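Local coordinates for protein UDP-N-acetylglucosamine pyrophosphorylase (Entamoeba histolytica, PDB 3OC9) that probably catalyses the transfer of uridylyl from UTP to N-acetyl-alpha-D-glucosamine 1-phosphate, yielding UDP-N-acetyl-alpha-D-glucosamine and diphosphate, at residues 29-34 and 192-197; 99-104 and 152-157; 163-168 and 273-278; 171-176 and 266-271; 178-183 and 204-209. One frame throughout, in Å; residues are numbered along the deposited sequence.

Interaction 1: 29-34 and 192-197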
# COMPACT_ATOMS: atom_id res chain seq x y z
N GLU A 29 0.25 -13.21 -18.03
CA GLU A 29 1.38 -13.48 -18.94
C GLU A 29 2.67 -12.79 -18.49
O GLU A 29 3.75 -13.41 -18.43
CB GLU A 29 1.02 -13.08 -20.39
CG GLU A 29 2.18 -13.26 -21.40
CD GLU A 29 2.50 -14.71 -21.71
OE1 GLU A 29 1.61 -15.58 -21.55
OE2 GLU A 29 3.65 -15.00 -22.12
N LEU A 30 2.58 -11.49 -18.17
CA LEU A 30 3.75 -10.74 -17.69
C LEU A 30 4.31 -11.26 -16.35
O LEU A 30 5.55 -11.34 -16.19
CB LEU A 30 3.43 -9.22 -17.65
CG LEU A 30 3.26 -8.58 -19.05
CD1 LEU A 30 2.58 -7.20 -19.01
CD2 LEU A 30 4.59 -8.50 -19.81
N ILE A 31 3.43 -11.62 -15.41
CA ILE A 31 3.85 -12.24 -14.14
C ILE A 31 4.60 -13.57 -14.42
O ILE A 31 5.68 -13.80 -13.88
CB ILE A 31 2.65 -12.50 -13.17
CG1 ILE A 31 2.06 -11.18 -12.62
CG2 ILE A 31 3.05 -13.44 -12.00
CD1 ILE A 31 0.65 -11.32 -12.03
N SER A 32 4.03 -14.40 -15.31
CA SER A 32 4.64 -15.70 -15.69
C SER A 32 6.04 -15.59 -16.32
O SER A 32 6.86 -16.52 -16.19
CB SER A 32 3.69 -16.52 -16.60
OG SER A 32 3.82 -16.12 -17.96
N GLN A 33 6.32 -14.48 -17.01
CA GLN A 33 7.61 -14.21 -17.67
C GLN A 33 8.68 -13.61 -16.74
O GLN A 33 9.80 -13.31 -17.18
CB GLN A 33 7.42 -13.30 -18.90
CG GLN A 33 6.69 -13.97 -20.08
CD GLN A 33 6.17 -12.97 -21.13
OE1 GLN A 33 6.16 -11.76 -20.92
NE2 GLN A 33 5.72 -13.49 -22.27
N GLY A 34 8.34 -13.46 -15.46
CA GLY A 34 9.24 -12.83 -14.46
C GLY A 34 9.43 -11.33 -14.64
O GLY A 34 10.49 -10.78 -14.31
N LYS A 192 -4.80 -5.68 -3.36
CA LYS A 192 -4.58 -6.82 -4.28
C LYS A 192 -3.08 -7.08 -4.63
O LYS A 192 -2.77 -8.00 -5.38
CB LYS A 192 -5.44 -6.68 -5.57
CG LYS A 192 -6.98 -6.90 -5.39
CD LYS A 192 -7.70 -6.70 -6.76
CE LYS A 192 -9.22 -6.99 -6.70
NZ LYS A 192 -9.85 -6.83 -8.09
N ASP A 193 -2.15 -6.28 -4.11
CA ASP A 193 -0.70 -6.51 -4.36
C ASP A 193 -0.39 -6.40 -5.86
O ASP A 193 -0.78 -5.39 -6.46
CB ASP A 193 -0.21 -7.81 -3.66
CG ASP A 193 -0.34 -7.73 -2.12
OD1 ASP A 193 -0.07 -6.66 -1.54
OD2 ASP A 193 -0.71 -8.73 -1.46
N VAL A 194 0.26 -7.39 -6.48
CA VAL A 194 0.59 -7.32 -7.93
C VAL A 194 -0.66 -7.72 -8.78
O VAL A 194 -0.76 -8.84 -9.31
CB VAL A 194 1.90 -8.13 -8.29
CG1 VAL A 194 2.30 -7.96 -9.79
CG2 VAL A 194 3.08 -7.70 -7.40
N ASP A 195 -1.61 -6.78 -8.89
CA ASP A 195 -2.96 -7.02 -9.46
C ASP A 195 -2.85 -7.26 -10.99
O ASP A 195 -2.48 -6.33 -11.71
CB ASP A 195 -3.85 -5.78 -9.16
CG ASP A 195 -5.28 -5.88 -9.74
OD1 ASP A 195 -5.65 -6.96 -10.24
OD2 ASP A 195 -6.03 -4.86 -9.71
N PRO A 196 -3.17 -8.48 -11.49
CA PRO A 196 -3.02 -8.71 -12.95
C PRO A 196 -3.84 -7.72 -13.82
O PRO A 196 -3.39 -7.37 -14.94
CB PRO A 196 -3.51 -10.16 -13.16
CG PRO A 196 -3.64 -10.76 -11.81
CD PRO A 196 -3.61 -9.68 -10.76
N ASN A 197 -5.02 -7.31 -13.33
CA ASN A 197 -5.86 -6.30 -14.04
C ASN A 197 -5.09 -4.99 -14.29
O ASN A 197 -5.13 -4.41 -15.40
CB ASN A 197 -7.16 -5.98 -13.25
CG ASN A 197 -8.05 -7.21 -13.03
OD1 ASN A 197 -8.71 -7.68 -13.97
ND2 ASN A 197 -8.09 -7.73 -11.79
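D195 OD1, in the residue between V194 and P196, which both touch I31, is held by two nitrogens of N197. The amide ND2 lies 3.0 Å from D195 OD1 on the syn lone-pair side, while the backbone N of N197, at 3.2 Å from the same OD1, comes from above the carboxylate plane, 65° out of it. The other oxygen of D195, OD2, forms a salt bridge with K212, so both carboxylate oxygens have partners. With its side chain directed away from 29-34, D195 N-caps helix 196-204, and the contact itself is van der Waals packing of I31 on a backbone carbonyl and two apolar side chains. I31 is the residue of helix 21-32 that crosses over: with chi1 at -69° its CG1 branch is anti to the carbonyl carbon, and chi2 at 162° extends the chain so that CD1 comes within 3.9 Å of V194 O. CD1 also lies 4.3 Å from P196 CG, and I31 CG1 is equally far from V194 CG1. This joins the end of one helix to the start of another in the alpha/beta core of a GT-A-type nucleotidyltransferase. V194, the centre of an inverse gamma turn, also packs on T36 and L38 of strand 36-41, which leads toward what is probably the glycine-rich nucleotide loop. Helix 68-87 adds A83, which touches I31, and L79, which touches P196. The first helix stops in a Schellman motif, with G34 N bonded to I31 O at 3.1 Å. Within its last turn, S32 OG bonds E29 O at 2.8 Å.

Interaction 2: 99-104 and 152-157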
# COMPACT_ATOMS: atom_id res chain seq x y z
N MET A 99 11.16 -1.92 2.24
CA MET A 99 11.95 -0.76 2.75
C MET A 99 11.92 -0.65 4.28
O MET A 99 10.84 -0.60 4.89
CB MET A 99 11.49 0.56 2.10
CG MET A 99 12.42 1.76 2.40
SD MET A 99 12.13 3.26 1.39
CE MET A 99 10.56 3.81 2.03
N THR A 100 13.12 -0.62 4.87
CA THR A 100 13.26 -0.51 6.32
C THR A 100 14.36 0.52 6.65
O THR A 100 14.59 1.45 5.87
CB THR A 100 13.47 -1.90 7.02
OG1 THR A 100 13.50 -1.73 8.44
CG2 THR A 100 14.75 -2.58 6.56
N ASN A 101 15.00 0.41 7.82
CA ASN A 101 16.10 1.33 8.19
C ASN A 101 17.14 0.60 9.06
O ASN A 101 16.94 -0.56 9.42
CB ASN A 101 15.55 2.60 8.87
CG ASN A 101 14.81 2.31 10.18
OD1 ASN A 101 15.41 1.84 11.15
ND2 ASN A 101 13.51 2.59 10.21
N GLU A 102 18.26 1.27 9.37
CA GLU A 102 19.32 0.63 10.18
C GLU A 102 18.86 0.14 11.56
O GLU A 102 19.42 -0.83 12.09
CB GLU A 102 20.55 1.55 10.31
N GLU A 103 17.87 0.80 12.16
CA GLU A 103 17.40 0.44 13.51
C GLU A 103 16.52 -0.83 13.56
O GLU A 103 16.44 -1.48 14.62
CB GLU A 103 16.62 1.60 14.15
CG GLU A 103 17.47 2.82 14.54
CD GLU A 103 16.66 3.95 15.21
OE1 GLU A 103 15.43 3.81 15.42
OE2 GLU A 103 17.26 4.99 15.53
N THR A 104 15.89 -1.19 12.44
CA THR A 104 14.91 -2.28 12.44
C THR A 104 15.20 -3.44 11.47
O THR A 104 14.53 -4.48 11.54
CB THR A 104 13.47 -1.76 12.12
OG1 THR A 104 13.43 -1.22 10.80
CG2 THR A 104 13.02 -0.71 13.14
N MET A 152 16.44 9.64 16.29
CA MET A 152 16.54 9.60 14.82
C MET A 152 15.20 9.24 14.18
O MET A 152 14.38 8.53 14.79
CB MET A 152 17.59 8.56 14.39
CG MET A 152 19.00 8.76 15.00
SD MET A 152 19.92 10.16 14.34
CE MET A 152 20.10 9.73 12.60
N ALA A 153 14.97 9.71 12.95
CA ALA A 153 13.76 9.35 12.18
C ALA A 153 14.07 9.12 10.69
O ALA A 153 14.99 9.71 10.15
CB ALA A 153 12.67 10.43 12.35
N PRO A 154 13.29 8.24 10.01
CA PRO A 154 13.45 8.07 8.56
C PRO A 154 13.24 9.37 7.77
O PRO A 154 12.53 10.28 8.25
CB PRO A 154 12.34 7.05 8.20
CG PRO A 154 11.92 6.43 9.48
CD PRO A 154 12.13 7.48 10.54
N ASN A 155 13.84 9.45 6.58
CA ASN A 155 13.78 10.68 5.77
C ASN A 155 12.45 10.93 5.01
O ASN A 155 12.37 11.89 4.24
CB ASN A 155 14.99 10.79 4.81
CG ASN A 155 15.05 9.65 3.78
OD1 ASN A 155 14.17 8.80 3.70
ND2 ASN A 155 16.13 9.62 2.99
N GLY A 156 11.44 10.09 5.25
CA GLY A 156 10.11 10.21 4.58
C GLY A 156 9.90 9.17 3.47
O GLY A 156 10.88 8.60 2.96
N HIS A 157 8.64 8.90 3.08
CA HIS A 157 8.42 7.88 2.03
C HIS A 157 8.99 8.24 0.64
O HIS A 157 9.20 7.37 -0.20
CB HIS A 157 6.97 7.37 1.94
CG HIS A 157 5.92 8.45 1.95
ND1 HIS A 157 6.03 9.61 1.21
CD2 HIS A 157 4.73 8.53 2.60
CE1 HIS A 157 4.95 10.36 1.40
NE2 HIS A 157 4.15 9.73 2.25
O HOH W 1 16.02 6.86 17.54
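E103 reaches M152 along a side chain whose CB is directed at the facing segment. Chi1 of -70° sets CG beside the backbone N, and the near-straight chi2 (-179°) carries the carboxylate outward to M152. At the tip, OE2 lies 3.8 Å from M152 CB and 4.2 Å from M152 CG, and the two side chains cross at about a right angle, the methionine then bending so that its end leads away. The same OE2 accepts from a water at 3.0 Å, which in turn accepts from M152 N at 3.1 Å; the polar link between E103 and the strand backbone is therefore made through solvent. Part of the side chain also rests on M132 of strand 125-134. That strand explains the geometry: it pairs in parallel with 95-100 and antiparallel with 149-154, so the two segments are second neighbours in the mixed sheet and run 174° apart, meeting through side chains. Just before E103, N101 forms an Asx turn: its OD1 accepts from E103 N at 2.9 Å, in the carbonyl plane. The amide's other end faces the proline, with N101 ND2 4.2 Å from P154 CG, and P154 leans on Q130 of the middle strand. Farther along, M99 CE comes no nearer than 4.4 Å to H157 O; the imidazole leads away and its ND1 bonds F312 N.

Interaction 3: 163-168 and 273-278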
# COMPACT_ATOMS: atom_id res chain seq x y z
N ALA A 163 16.95 5.37 -2.47
CA ALA A 163 17.28 4.09 -1.79
C ALA A 163 17.31 2.87 -2.72
O ALA A 163 18.17 1.99 -2.56
CB ALA A 163 16.34 3.84 -0.60
N LEU A 164 16.38 2.81 -3.69
CA LEU A 164 16.41 1.74 -4.71
C LEU A 164 17.72 1.77 -5.54
O LEU A 164 18.32 0.71 -5.80
CB LEU A 164 15.18 1.78 -5.64
CG LEU A 164 13.79 1.50 -5.04
CD1 LEU A 164 12.71 1.82 -6.09
CD2 LEU A 164 13.59 0.04 -4.55
N LYS A 165 18.15 2.95 -5.96
CA LYS A 165 19.41 3.09 -6.72
C LYS A 165 20.64 2.70 -5.88
O LYS A 165 21.47 1.87 -6.32
CB LYS A 165 19.56 4.50 -7.31
CG LYS A 165 20.84 4.65 -8.17
CD LYS A 165 21.03 6.07 -8.71
CE LYS A 165 22.45 6.24 -9.28
NZ LYS A 165 22.84 7.67 -9.41
N ASP A 166 20.75 3.29 -4.69
CA ASP A 166 21.92 3.14 -3.80
C ASP A 166 22.16 1.70 -3.31
O ASP A 166 23.31 1.31 -3.09
CB ASP A 166 21.80 4.09 -2.59
CG ASP A 166 22.01 5.56 -2.95
OD1 ASP A 166 22.43 5.88 -4.08
OD2 ASP A 166 21.74 6.41 -2.07
N ASN A 167 21.09 0.92 -3.16
CA ASN A 167 21.16 -0.48 -2.70
C ASN A 167 21.28 -1.53 -3.84
O ASN A 167 21.20 -2.75 -3.59
CB ASN A 167 19.97 -0.79 -1.78
CG ASN A 167 20.10 -0.17 -0.40
OD1 ASN A 167 20.82 -0.70 0.47
ND2 ASN A 167 19.42 0.97 -0.17
N GLY A 168 21.44 -1.04 -5.08
CA GLY A 168 21.61 -1.89 -6.27
C GLY A 168 20.36 -2.58 -6.81
O GLY A 168 20.47 -3.50 -7.65
N LYS A 273 14.56 7.35 -13.84
CA LYS A 273 14.44 8.84 -13.87
C LYS A 273 14.19 9.43 -12.49
O LYS A 273 14.82 10.42 -12.09
CB LYS A 273 13.34 9.32 -14.83
CG LYS A 273 13.51 8.91 -16.28
CD LYS A 273 12.44 9.58 -17.17
CE LYS A 273 12.72 9.36 -18.67
NZ LYS A 273 12.80 7.91 -19.04
N ALA A 274 13.28 8.80 -11.73
CA ALA A 274 12.90 9.28 -10.40
C ALA A 274 14.07 9.34 -9.40
O ALA A 274 14.13 10.24 -8.55
CB ALA A 274 11.74 8.42 -9.83
N ALA A 275 15.00 8.39 -9.53
CA ALA A 275 16.17 8.31 -8.64
C ALA A 275 17.09 9.55 -8.72
O ALA A 275 17.81 9.83 -7.76
CB ALA A 275 16.97 7.01 -8.88
N GLU A 276 17.03 10.28 -9.82
CA GLU A 276 17.86 11.48 -10.05
C GLU A 276 17.18 12.81 -9.69
O GLU A 276 17.82 13.86 -9.74
CB GLU A 276 18.31 11.51 -11.52
CG GLU A 276 18.92 10.19 -12.01
CD GLU A 276 20.27 9.88 -11.37
OE1 GLU A 276 21.05 10.83 -11.13
OE2 GLU A 276 20.56 8.69 -11.11
N TYR A 277 15.89 12.76 -9.32
CA TYR A 277 15.04 13.94 -9.12
C TYR A 277 15.13 14.47 -7.69
O TYR A 277 14.99 13.72 -6.72
CB TYR A 277 13.59 13.56 -9.47
CG TYR A 277 12.57 14.71 -9.54
CD1 TYR A 277 12.46 15.50 -10.69
CD2 TYR A 277 11.69 14.95 -8.49
CE1 TYR A 277 11.51 16.54 -10.78
CE2 TYR A 277 10.73 15.99 -8.56
CZ TYR A 277 10.65 16.77 -9.71
OH TYR A 277 9.72 17.79 -9.80
N GLN A 278 15.39 15.78 -7.55
CA GLN A 278 15.44 16.44 -6.24
C GLN A 278 14.04 16.84 -5.73
O GLN A 278 13.41 17.77 -6.26
CB GLN A 278 16.36 17.68 -6.29
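The ionic part of this contact is a salt bridge between K165 and E276. K165 NZ donates to E276 OE2 at 3.0 Å on the syn lone-pair side, whereas OE1 of the same carboxylate is 4.0 Å from NZ, so one oxygen takes the bond. The lysine arrives as an extended chain with CG anti to the backbone N (chi1 -177°), and the glutamate, bent at chi2 (-69°), lies across it at about a right angle. That crossing brings OE2 over the lysine's aliphatic part as well, 3.6 Å from K165 CD. Both residues are exposed, and solvent would probably weaken the attraction between the charges.

The apolar part lies at the root of the same lysine: K165 CB and A275 CB are 3.9 Å apart, which places the methyl of A275 against the helix and lets the two backbones approach to 6.4 Å between K165 CA and A275 CA. L170, in the next helix, also touches the lysine.

Backbone and amide bonds define the two ends that meet. N167 ND2 bonds A163 O at 2.9 Å and nearly straight (165°), while N167 N reaches this oxygen from the opposite face of its plane; ND2 has a further partner in P129 O. On the other side, a type I turn from A274 to Y277 is closed by Y277 N on A274 O. The positive-phi G168 completes a Schellman motif at the C-terminal end of helix 160-166, and beside it packs that type I turn, at the C-terminal part of helix 268-274.

Interaction 4: 171-176 and 266-271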
# COMPACT_ATOMS: atom_id res chain seq x y z
N GLU A 171 19.69 -2.01 -10.65
CA GLU A 171 20.57 -2.92 -11.41
C GLU A 171 20.03 -4.37 -11.41
O GLU A 171 20.02 -5.03 -12.45
CB GLU A 171 22.02 -2.87 -10.88
CG GLU A 171 22.78 -1.61 -11.31
CD GLU A 171 24.26 -1.63 -10.95
OE1 GLU A 171 24.80 -2.69 -10.56
OE2 GLU A 171 24.90 -0.56 -11.06
N PHE A 172 19.57 -4.84 -10.24
CA PHE A 172 18.98 -6.19 -10.07
C PHE A 172 17.70 -6.35 -10.92
O PHE A 172 17.51 -7.39 -11.59
CB PHE A 172 18.70 -6.45 -8.58
CG PHE A 172 18.14 -7.83 -8.26
CD1 PHE A 172 18.98 -8.93 -8.15
CD2 PHE A 172 16.77 -8.01 -8.02
CE1 PHE A 172 18.48 -10.21 -7.84
CE2 PHE A 172 16.24 -9.28 -7.70
CZ PHE A 172 17.09 -10.39 -7.60
N MET A 173 16.83 -5.33 -10.92
CA MET A 173 15.64 -5.37 -11.80
C MET A 173 15.99 -5.57 -13.29
O MET A 173 15.36 -6.40 -13.98
CB MET A 173 14.74 -4.13 -11.60
CG MET A 173 14.00 -4.06 -10.25
SD MET A 173 13.18 -2.43 -10.07
CE MET A 173 12.15 -2.70 -8.61
N ASN A 174 16.97 -4.83 -13.80
CA ASN A 174 17.39 -4.98 -15.21
C ASN A 174 17.96 -6.39 -15.49
O ASN A 174 17.64 -6.98 -16.52
CB ASN A 174 18.38 -3.86 -15.63
CG ASN A 174 17.70 -2.47 -15.72
OD1 ASN A 174 16.54 -2.36 -16.13
ND2 ASN A 174 18.43 -1.43 -15.34
N GLU A 175 18.76 -6.92 -14.57
CA GLU A 175 19.32 -8.28 -14.69
C GLU A 175 18.22 -9.37 -14.80
O GLU A 175 18.32 -10.30 -15.62
CB GLU A 175 20.24 -8.55 -13.49
CG GLU A 175 20.72 -9.99 -13.30
CD GLU A 175 21.60 -10.16 -12.05
OE1 GLU A 175 21.79 -9.18 -11.28
OE2 GLU A 175 22.10 -11.30 -11.84
N LYS A 176 17.17 -9.22 -13.98
CA LYS A 176 16.04 -10.18 -13.91
C LYS A 176 14.94 -9.97 -14.98
O LYS A 176 14.06 -10.83 -15.13
CB LYS A 176 15.41 -10.15 -12.51
CG LYS A 176 16.33 -10.58 -11.36
CD LYS A 176 16.48 -12.10 -11.31
CE LYS A 176 17.65 -12.51 -10.44
NZ LYS A 176 17.81 -13.99 -10.45
N TYR A 266 4.64 1.53 -11.36
CA TYR A 266 5.73 2.28 -12.02
C TYR A 266 6.51 1.40 -13.01
O TYR A 266 6.85 0.24 -12.69
CB TYR A 266 6.74 2.78 -10.97
CG TYR A 266 6.23 3.67 -9.85
CD1 TYR A 266 6.01 5.04 -10.06
CD2 TYR A 266 6.04 3.16 -8.55
CE1 TYR A 266 5.57 5.88 -9.03
CE2 TYR A 266 5.61 4.01 -7.49
CZ TYR A 266 5.37 5.35 -7.74
OH TYR A 266 4.94 6.16 -6.69
N SER A 267 6.84 1.94 -14.19
CA SER A 267 7.77 1.26 -15.12
C SER A 267 9.21 1.38 -14.59
O SER A 267 9.52 2.33 -13.87
CB SER A 267 7.64 1.81 -16.57
OG SER A 267 8.23 3.12 -16.69
N THR A 268 10.08 0.41 -14.91
CA THR A 268 11.48 0.40 -14.43
C THR A 268 12.23 1.63 -14.99
O THR A 268 13.02 2.27 -14.27
CB THR A 268 12.18 -0.96 -14.74
OG1 THR A 268 11.47 -2.03 -14.09
CG2 THR A 268 13.63 -0.96 -14.26
N SER A 269 11.97 1.96 -16.25
CA SER A 269 12.56 3.16 -16.87
C SER A 269 12.17 4.43 -16.10
O SER A 269 13.00 5.35 -15.93
CB SER A 269 12.15 3.27 -18.35
OG SER A 269 12.74 4.41 -18.95
N PHE A 270 10.91 4.50 -15.63
CA PHE A 270 10.49 5.67 -14.83
C PHE A 270 11.21 5.73 -13.46
O PHE A 270 11.66 6.81 -13.04
CB PHE A 270 8.95 5.82 -14.67
CG PHE A 270 8.56 7.05 -13.85
CD1 PHE A 270 8.24 6.93 -12.50
CD2 PHE A 270 8.60 8.34 -14.42
CE1 PHE A 270 7.95 8.08 -11.73
CE2 PHE A 270 8.30 9.48 -13.66
CZ PHE A 270 7.96 9.36 -12.32
N LEU A 271 11.34 4.58 -12.79
CA LEU A 271 12.09 4.51 -11.52
C LEU A 271 13.55 4.99 -11.69
O LEU A 271 14.10 5.65 -10.81
CB LEU A 271 12.05 3.08 -10.91
CG LEU A 271 10.69 2.56 -10.41
CD1 LEU A 271 10.82 1.11 -9.96
CD2 LEU A 271 10.09 3.42 -9.29
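A chi1 of -70° puts CG of M173 beside the backbone N, and chi2 of 171° keeps the thioether chain extended, so that it runs forward to T268 and L271. In T268, chi1 of -60° places CG2 anti to the backbone N and presents this methyl to the helix opposite. The methyl therefore meets two residues: M173 CB at 4.3 Å and N174 OD1 at 3.7 Å, the asparagine and threonine side chains sliding past each other in opposite directions. At the far end of the methionine, M173 CE touches L271 CD1, also at 4.3 Å. The threonine hydroxyl and the asparagine NH2 have partners outside the pair: T268 OG1 bonds I178 O, and N174 ND2 bonds E272 OE2. Helix 169-176 thus lies against the junction where strand 263-267 passes directly into helix 268-274. Helix 169-176 precedes strand 180-184, the antiparallel partner of 263-267, and in this alpha/beta fold it packs on the sheet, with M173 touching both F97 of strand 95-100 and S181 of the strand it leads into. S267 is the N-cap of the second helix, its OG accepting from F270 N at 3.2 Å, and L271 N returns to S267 O at 3.1 Å; these bonds fix the first turn that carries T268 and L271.

Interaction 5: 178-183 and 204-209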
# COMPACT_ATOMS: atom_id res chain seq x y z
N ILE A 178 12.72 -7.43 -14.89
CA ILE A 178 11.55 -6.78 -14.25
C ILE A 178 11.21 -5.42 -14.90
O ILE A 178 12.07 -4.52 -15.00
CB ILE A 178 11.76 -6.64 -12.72
CG1 ILE A 178 11.83 -8.04 -12.06
CG2 ILE A 178 10.64 -5.73 -12.08
CD1 ILE A 178 12.33 -8.02 -10.59
N LYS A 179 9.96 -5.31 -15.37
CA LYS A 179 9.50 -4.13 -16.14
C LYS A 179 8.49 -3.25 -15.38
O LYS A 179 8.41 -2.04 -15.65
CB LYS A 179 8.87 -4.56 -17.48
CG LYS A 179 9.80 -5.34 -18.45
CD LYS A 179 10.91 -4.42 -19.01
CE LYS A 179 11.75 -5.12 -20.07
NZ LYS A 179 12.45 -4.10 -20.91
N TYR A 180 7.68 -3.85 -14.50
CA TYR A 180 6.62 -3.12 -13.75
C TYR A 180 6.59 -3.50 -12.26
O TYR A 180 6.66 -4.68 -11.94
CB TYR A 180 5.23 -3.42 -14.37
CG TYR A 180 5.05 -2.98 -15.81
CD1 TYR A 180 4.96 -1.62 -16.13
CD2 TYR A 180 4.98 -3.91 -16.86
CE1 TYR A 180 4.80 -1.19 -17.48
CE2 TYR A 180 4.82 -3.49 -18.21
CZ TYR A 180 4.73 -2.13 -18.50
OH TYR A 180 4.57 -1.68 -19.80
N SER A 181 6.47 -2.50 -11.36
CA SER A 181 6.43 -2.73 -9.90
C SER A 181 5.20 -2.02 -9.29
O SER A 181 4.89 -0.88 -9.67
CB SER A 181 7.72 -2.22 -9.20
OG SER A 181 8.92 -2.85 -9.69
N VAL A 182 4.49 -2.69 -8.37
CA VAL A 182 3.39 -2.04 -7.60
C VAL A 182 3.87 -1.68 -6.19
O VAL A 182 4.30 -2.58 -5.42
CB VAL A 182 2.11 -2.93 -7.52
CG1 VAL A 182 1.00 -2.23 -6.73
CG2 VAL A 182 1.61 -3.32 -8.90
N ALA A 183 3.81 -0.37 -5.85
CA ALA A 183 4.17 0.14 -4.52
C ALA A 183 2.94 0.53 -3.69
O ALA A 183 2.12 1.34 -4.15
CB ALA A 183 5.13 1.37 -4.65
N LEU A 204 -0.68 -2.15 -21.90
CA LEU A 204 -1.33 -1.86 -23.18
C LEU A 204 -1.45 -0.34 -23.47
O LEU A 204 -1.43 0.08 -24.66
CB LEU A 204 -2.65 -2.65 -23.34
CG LEU A 204 -2.53 -4.20 -23.26
CD1 LEU A 204 -3.88 -4.91 -23.46
CD2 LEU A 204 -1.49 -4.80 -24.23
N LEU A 205 -1.51 0.49 -22.41
CA LEU A 205 -1.49 1.96 -22.56
C LEU A 205 -0.07 2.59 -22.52
O LEU A 205 0.08 3.81 -22.69
CB LEU A 205 -2.42 2.64 -21.53
CG LEU A 205 -3.94 2.39 -21.63
CD1 LEU A 205 -4.66 3.16 -20.52
CD2 LEU A 205 -4.52 2.80 -23.00
N GLN A 206 0.94 1.75 -22.27
CA GLN A 206 2.36 2.16 -22.17
C GLN A 206 2.63 3.30 -21.15
O GLN A 206 3.35 4.27 -21.44
CB GLN A 206 2.94 2.44 -23.57
CG GLN A 206 3.05 1.16 -24.44
CD GLN A 206 4.23 0.27 -24.06
OE1 GLN A 206 5.39 0.62 -24.33
NE2 GLN A 206 3.95 -0.86 -23.42
N SER A 207 2.05 3.16 -19.95
CA SER A 207 2.15 4.19 -18.88
C SER A 207 3.52 4.16 -18.18
O SER A 207 4.08 3.07 -18.00
CB SER A 207 1.09 3.93 -17.80
OG SER A 207 -0.24 3.91 -18.33
N GLU A 208 4.02 5.34 -17.76
CA GLU A 208 5.11 5.46 -16.73
C GLU A 208 4.60 5.25 -15.28
O GLU A 208 5.26 4.60 -14.46
CB GLU A 208 5.78 6.84 -16.83
CG GLU A 208 6.66 7.01 -18.09
CD GLU A 208 7.06 8.46 -18.32
OE1 GLU A 208 6.16 9.32 -18.36
OE2 GLU A 208 8.26 8.74 -18.51
N ILE A 209 3.44 5.85 -14.98
CA ILE A 209 2.76 5.69 -13.68
C ILE A 209 1.28 5.34 -13.92
O ILE A 209 0.62 5.98 -14.78
CB ILE A 209 2.82 6.99 -12.78
CG1 ILE A 209 4.21 7.63 -12.79
CG2 ILE A 209 2.37 6.65 -11.30
CD1 ILE A 209 4.29 9.00 -12.06
O HOH W 2 4.94 1.25 -20.20
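Y180 and Q206 meet at their ends with the phenol ring and the amide plane 90° apart, the two side chains crossing at about a right angle. Y180 OH and Q206 NE2 are 3.8 Å apart, too far for a bond; instead both look to D203, the hydroxyl to its OD1 and the amide to its backbone O. The glutamine starts out away from the strand, and it is the bend at chi2 (-77°) that brings its amide back to the tyrosine hydroxyl. S207 takes the edge of the ring: its O lies near the ring plane, 4.4 Å from Y180 CE1. A water in that same plane donates to Y180 OH and to S207 O, each at 3.0 Å, tying the phenol to the loop backbone where direct contact is loose. Q206, with phi of 54°, closes the helix before it as a Schellman residue, and S207 OG is bonded to S323 OG. M202 of helix 196-204 touches both Y180 and S207. Y180 begins strand 180-184, which lies in the sheet between parallel strand 36-41 and antiparallel strand 263-267, and the 204-209 loop leads from that helix into strand 209-215.

In the fold
Interactions 1, 4 and 5 are buried and lie on the same side of the chain's centre, interactions 4 and 5 with centres about 10 Å apart. Interactions 4 and 5 share the sheet, through neighbouring strands 180-184 and 263-267, where Y266 N probably bonds S181 O, while V182 packs on D193 and V194 and so joins interaction 5 to interaction 1. Interactions 3 and 4 both use helix 268-274, approached in turn by consecutive helices 160-166 and 169-176. Chemistry follows depth only in part: apolar side chains dominate interactions 1 and 4, a salt bridge marks the partly buried interaction 3, and separate waters bridge the surface interaction 2 and the buried interaction 5.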